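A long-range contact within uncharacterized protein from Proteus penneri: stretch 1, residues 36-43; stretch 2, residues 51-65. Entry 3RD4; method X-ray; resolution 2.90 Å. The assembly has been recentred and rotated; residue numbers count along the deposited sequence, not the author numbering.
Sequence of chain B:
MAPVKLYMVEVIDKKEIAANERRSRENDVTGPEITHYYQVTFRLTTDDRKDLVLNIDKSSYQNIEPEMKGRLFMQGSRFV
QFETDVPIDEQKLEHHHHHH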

# COMPACT_ATOMS: atom_id res chain seq x y z
N HIS B 36 -10.94 12.46 -0.27
CA HIS B 36 -10.50 12.54 -1.66
C HIS B 36 -8.98 12.70 -1.70
O HIS B 36 -8.40 13.36 -0.84
N TYR B 37 -8.34 12.10 -2.69
CA TYR B 37 -6.90 12.19 -2.82
C TYR B 37 -6.51 12.44 -4.26
O TYR B 37 -6.86 11.68 -5.16
N TYR B 38 -5.77 13.51 -4.48
CA TYR B 38 -5.34 13.85 -5.82
C TYR B 38 -3.86 13.55 -5.92
O TYR B 38 -3.02 14.38 -5.58
N GLN B 39 -3.52 12.34 -6.37
CA GLN B 39 -2.11 12.00 -6.45
C GLN B 39 -1.54 12.01 -7.84
O GLN B 39 -2.18 11.59 -8.80
N VAL B 40 -0.33 12.53 -7.96
CA VAL B 40 0.35 12.55 -9.24
C VAL B 40 1.73 11.96 -9.05
O VAL B 40 2.38 12.18 -8.04
N THR B 41 2.16 11.15 -10.01
CA THR B 41 3.47 10.52 -9.92
C THR B 41 4.53 11.30 -10.70
O THR B 41 4.47 11.41 -11.93
N PHE B 42 5.51 11.84 -9.98
CA PHE B 42 6.61 12.60 -10.58
C PHE B 42 7.85 11.71 -10.68
O PHE B 42 8.18 11.00 -9.73
N ARG B 43 8.52 11.74 -11.83
CA ARG B 43 9.74 10.95 -11.97
C ARG B 43 10.94 11.87 -12.19
O ARG B 43 10.93 12.69 -13.10
N ASP B 51 11.01 7.99 -8.14
CA ASP B 51 9.65 8.41 -8.46
C ASP B 51 8.99 8.95 -7.19
O ASP B 51 9.11 8.36 -6.11
N LEU B 52 8.33 10.09 -7.31
CA LEU B 52 7.64 10.70 -6.19
C LEU B 52 6.15 10.51 -6.45
O LEU B 52 5.64 10.88 -7.50
N VAL B 53 5.45 9.91 -5.50
CA VAL B 53 4.02 9.73 -5.69
C VAL B 53 3.31 10.52 -4.59
O VAL B 53 2.84 9.97 -3.59
N LEU B 54 3.23 11.83 -4.81
CA LEU B 54 2.63 12.74 -3.85
C LEU B 54 1.13 12.98 -4.02
O LEU B 54 0.58 12.86 -5.12
N ASN B 55 0.49 13.32 -2.90
CA ASN B 55 -0.93 13.64 -2.90
C ASN B 55 -0.89 15.15 -2.81
O ASN B 55 -0.23 15.70 -1.94
N ILE B 56 -1.55 15.82 -3.74
CA ILE B 56 -1.52 17.27 -3.77
C ILE B 56 -2.94 17.82 -3.73
O ILE B 56 -3.89 17.07 -3.93
N ASP B 57 -3.07 19.11 -3.48
CA ASP B 57 -4.38 19.77 -3.43
C ASP B 57 -5.16 19.64 -4.74
O ASP B 57 -4.58 19.45 -5.82
N LYS B 58 -6.49 19.77 -4.65
CA LYS B 58 -7.33 19.62 -5.83
C LYS B 58 -6.99 20.60 -6.93
O LYS B 58 -6.81 20.21 -8.08
N SER B 59 -6.89 21.87 -6.57
CA SER B 59 -6.59 22.89 -7.56
C SER B 59 -5.30 22.67 -8.37
O SER B 59 -5.28 22.93 -9.58
N SER B 60 -4.24 22.19 -7.72
CA SER B 60 -2.98 21.92 -8.41
C SER B 60 -3.14 20.73 -9.36
O SER B 60 -2.74 20.77 -10.52
N TYR B 61 -3.74 19.66 -8.83
CA TYR B 61 -3.99 18.44 -9.59
C TYR B 61 -4.63 18.80 -10.93
O TYR B 61 -4.24 18.29 -11.98
N GLN B 62 -5.60 19.70 -10.88
CA GLN B 62 -6.34 20.16 -12.06
C GLN B 62 -5.48 20.85 -13.11
O GLN B 62 -5.92 21.04 -14.24
N ASN B 63 -4.27 21.25 -12.73
CA ASN B 63 -3.40 21.94 -13.65
C ASN B 63 -2.13 21.19 -13.98
O ASN B 63 -1.19 21.76 -14.53
N ILE B 64 -2.10 19.90 -13.64
CA ILE B 64 -0.92 19.08 -13.91
C ILE B 64 -1.29 17.88 -14.78
O ILE B 64 -2.06 17.02 -14.37
N GLU B 65 -0.74 17.84 -15.98
CA GLU B 65 -1.01 16.73 -16.87
C GLU B 65 0.22 15.89 -17.08
O GLU B 65 1.33 16.37 -16.89

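Residues 36-43 and 51-56 run as antiparallel neighbours in a sheet, and alternation along the strands sorts their side chains onto two faces. Backbone hydrogen bonds fix this register: Phe42 N donates to Leu52 O (2.7 Å), Leu52 N to Phe42 O (2.6 Å) and Val40 N to Leu54 O (3.0 Å), whereas the return bond from Leu54 N to Val40 O is weak (3.4 Å).

Apolar packing dominates the face carrying Tyr38, Val40, Phe42, Leu52, Leu54 and Ile56, which the segment after the second strand also covers. Val40, its chi1 off-rotamer at 29°, places CG1 3.3 Å from CD1 of Ile56 (chi1 p, chi2 t) and CG2 4.2 Å from CG2 of Ile64. Phe42 (m) reaches Leu54, with CD1 3.9 Å from Leu54 CD1, while Ile64 CD1 lies at the edge of its ring, 4.3 Å from Phe42 CZ.

Aromatic contacts extend this layer to the helix. The rings of Tyr38 (m) and Tyr61 (t) meet obliquely, their planes inclined at 48°, and Tyr38 CB approaches Tyr61 CD1 at 3.5 Å. Lys58 contributes the aliphatic part of its side chain: CG sits over one face of the Tyr38 ring, 3.8 Å from the ring centroid, in a CH-pi contact. Asp57 caps the helix, OD1 accepting from Ser60 N at 2.9 Å.

The face carrying Gln39, Thr41, Arg43, Asp51, Val53 and Asn55 is more polar. Arg43 (t) and Asp51 (m) form a salt bridge, NE to OD1 at 3.0 Å, supplemented by a weak hydrogen bond from Arg43 NH2 to Asp51 OD2 (3.1 Å). Farther along, Val53 CG1 lies 3.2 Å from Thr41 OG1 and 3.6 Å from Gln39 OE1; Gln39 CB packs against Asn55 OD1 at 3.3 Å.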

# COMPACT_ATOMS: atom_id res chain seq x y z
CB HIS B 36 -11.11 13.73 -2.37
CG HIS B 36 -12.45 13.44 -2.97
ND1 HIS B 36 -13.56 13.14 -2.20
CD2 HIS B 36 -12.85 13.40 -4.26
CE1 HIS B 36 -14.59 12.93 -3.00
NE2 HIS B 36 -14.19 13.08 -4.25
CB TYR B 37 -6.24 10.89 -2.33
CG TYR B 37 -6.41 10.62 -0.85
CD1 TYR B 37 -5.75 11.41 0.10
CD2 TYR B 37 -7.24 9.59 -0.40
CE1 TYR B 37 -5.91 11.16 1.46
CE2 TYR B 37 -7.40 9.34 0.96
CZ TYR B 37 -6.74 10.13 1.89
OH TYR B 37 -6.88 9.89 3.23
CB TYR B 38 -5.62 15.33 -6.04
CG TYR B 38 -7.06 15.64 -5.80
CD1 TYR B 38 -8.02 15.35 -6.77
CD2 TYR B 38 -7.48 16.23 -4.62
CE1 TYR B 38 -9.36 15.64 -6.56
CE2 TYR B 38 -8.83 16.52 -4.40
CZ TYR B 38 -9.76 16.23 -5.38
OH TYR B 38 -11.09 16.54 -5.20
CB GLN B 39 -1.86 10.62 -5.85
CG GLN B 39 -2.00 9.51 -6.85
CD GLN B 39 -1.44 8.21 -6.35
OE1 GLN B 39 -1.07 7.36 -7.14
NE2 GLN B 39 -1.40 8.04 -5.03
CB VAL B 40 0.42 14.00 -9.86
CG1 VAL B 40 0.45 15.05 -8.80
CG2 VAL B 40 1.65 14.13 -10.73
CB THR B 41 3.41 9.07 -10.45
OG1 THR B 41 2.46 8.33 -9.68
CG2 THR B 41 4.76 8.41 -10.33
CB PHE B 42 6.95 13.81 -9.72
CG PHE B 42 5.84 14.79 -9.58
CD1 PHE B 42 5.01 14.78 -8.47
CD2 PHE B 42 5.61 15.74 -10.57
CE1 PHE B 42 3.97 15.68 -8.35
CE2 PHE B 42 4.58 16.64 -10.45
CZ PHE B 42 3.76 16.61 -9.34
CB ARG B 43 9.63 9.99 -13.14
CG ARG B 43 10.93 9.25 -13.42
CD ARG B 43 10.73 8.17 -14.47
NE ARG B 43 9.89 7.09 -13.98
CZ ARG B 43 8.83 6.61 -14.62
NH1 ARG B 43 8.49 7.13 -15.79
NH2 ARG B 43 8.11 5.63 -14.10
CB ASP B 51 8.83 7.23 -9.00
CG ASP B 51 9.03 7.03 -10.50
OD1 ASP B 51 10.12 7.35 -11.01
OD2 ASP B 51 8.09 6.51 -11.15
CB LEU B 52 7.96 12.20 -6.08
CG LEU B 52 9.26 12.65 -5.42
CD1 LEU B 52 9.40 11.89 -4.12
CD2 LEU B 52 10.47 12.38 -6.29
CB VAL B 53 3.63 8.24 -5.65
CG1 VAL B 53 2.37 8.03 -6.48
CG2 VAL B 53 4.77 7.39 -6.19
CB LEU B 54 3.35 14.09 -3.93
CG LEU B 54 4.80 14.07 -4.42
CD1 LEU B 54 5.31 15.47 -4.62
CD2 LEU B 54 5.65 13.33 -3.41
CB ASN B 55 -1.63 13.07 -1.67
CG ASN B 55 -1.49 11.57 -1.59
OD1 ASN B 55 -1.78 10.85 -2.55
ND2 ASN B 55 -1.03 11.09 -0.43
CB ILE B 56 -0.81 17.76 -5.06
CG1 ILE B 56 -1.60 17.33 -6.29
CG2 ILE B 56 0.55 17.12 -5.19
CD1 ILE B 56 -0.98 17.81 -7.59
CB ASP B 57 -4.19 21.23 -3.09
CG ASP B 57 -3.17 21.88 -3.99
OD1 ASP B 57 -3.59 22.64 -4.90
OD2 ASP B 57 -1.96 21.58 -3.78
CB LYS B 58 -8.81 19.77 -5.48
CG LYS B 58 -9.71 19.36 -6.66
CD LYS B 58 -11.20 19.22 -6.29
CE LYS B 58 -11.87 20.57 -6.10
NZ LYS B 58 -11.78 21.40 -7.35
CB SER B 59 -6.56 24.25 -6.89
OG SER B 59 -6.38 25.23 -7.88
CB SER B 60 -1.87 21.61 -7.41
OG SER B 60 -1.46 22.78 -6.74
CB TYR B 61 -4.94 17.55 -8.77
CG TYR B 61 -5.36 16.26 -9.43
CD1 TYR B 61 -4.54 15.14 -9.38
CD2 TYR B 61 -6.57 16.17 -10.11
CE1 TYR B 61 -4.91 13.95 -10.00
CE2 TYR B 61 -6.96 14.99 -10.73
CZ TYR B 61 -6.13 13.88 -10.67
OH TYR B 61 -6.52 12.71 -11.28
CB GLN B 62 -7.43 21.15 -11.64
CG GLN B 62 -8.41 20.64 -10.59
CD GLN B 62 -9.85 20.86 -10.99
OE1 GLN B 62 -10.41 20.09 -11.78
NE2 GLN B 62 -10.46 21.92 -10.46
CB ASN B 63 -3.05 23.31 -13.09
CG ASN B 63 -4.11 24.34 -13.38
OD1 ASN B 63 -4.36 24.66 -14.54
ND2 ASN B 63 -4.75 24.85 -12.34
CB ILE B 64 -0.28 18.56 -12.61
CG1 ILE B 64 0.22 19.73 -11.78
CG2 ILE B 64 0.85 17.61 -12.92
CD1 ILE B 64 0.56 19.37 -10.36
CB GLU B 65 -1.52 17.23 -18.22
CG GLU B 65 -3.03 17.43 -18.24
CD GLU B 65 -3.78 16.20 -17.74
OE1 GLU B 65 -3.59 15.10 -18.31
OE2 GLU B 65 -4.55 16.32 -16.76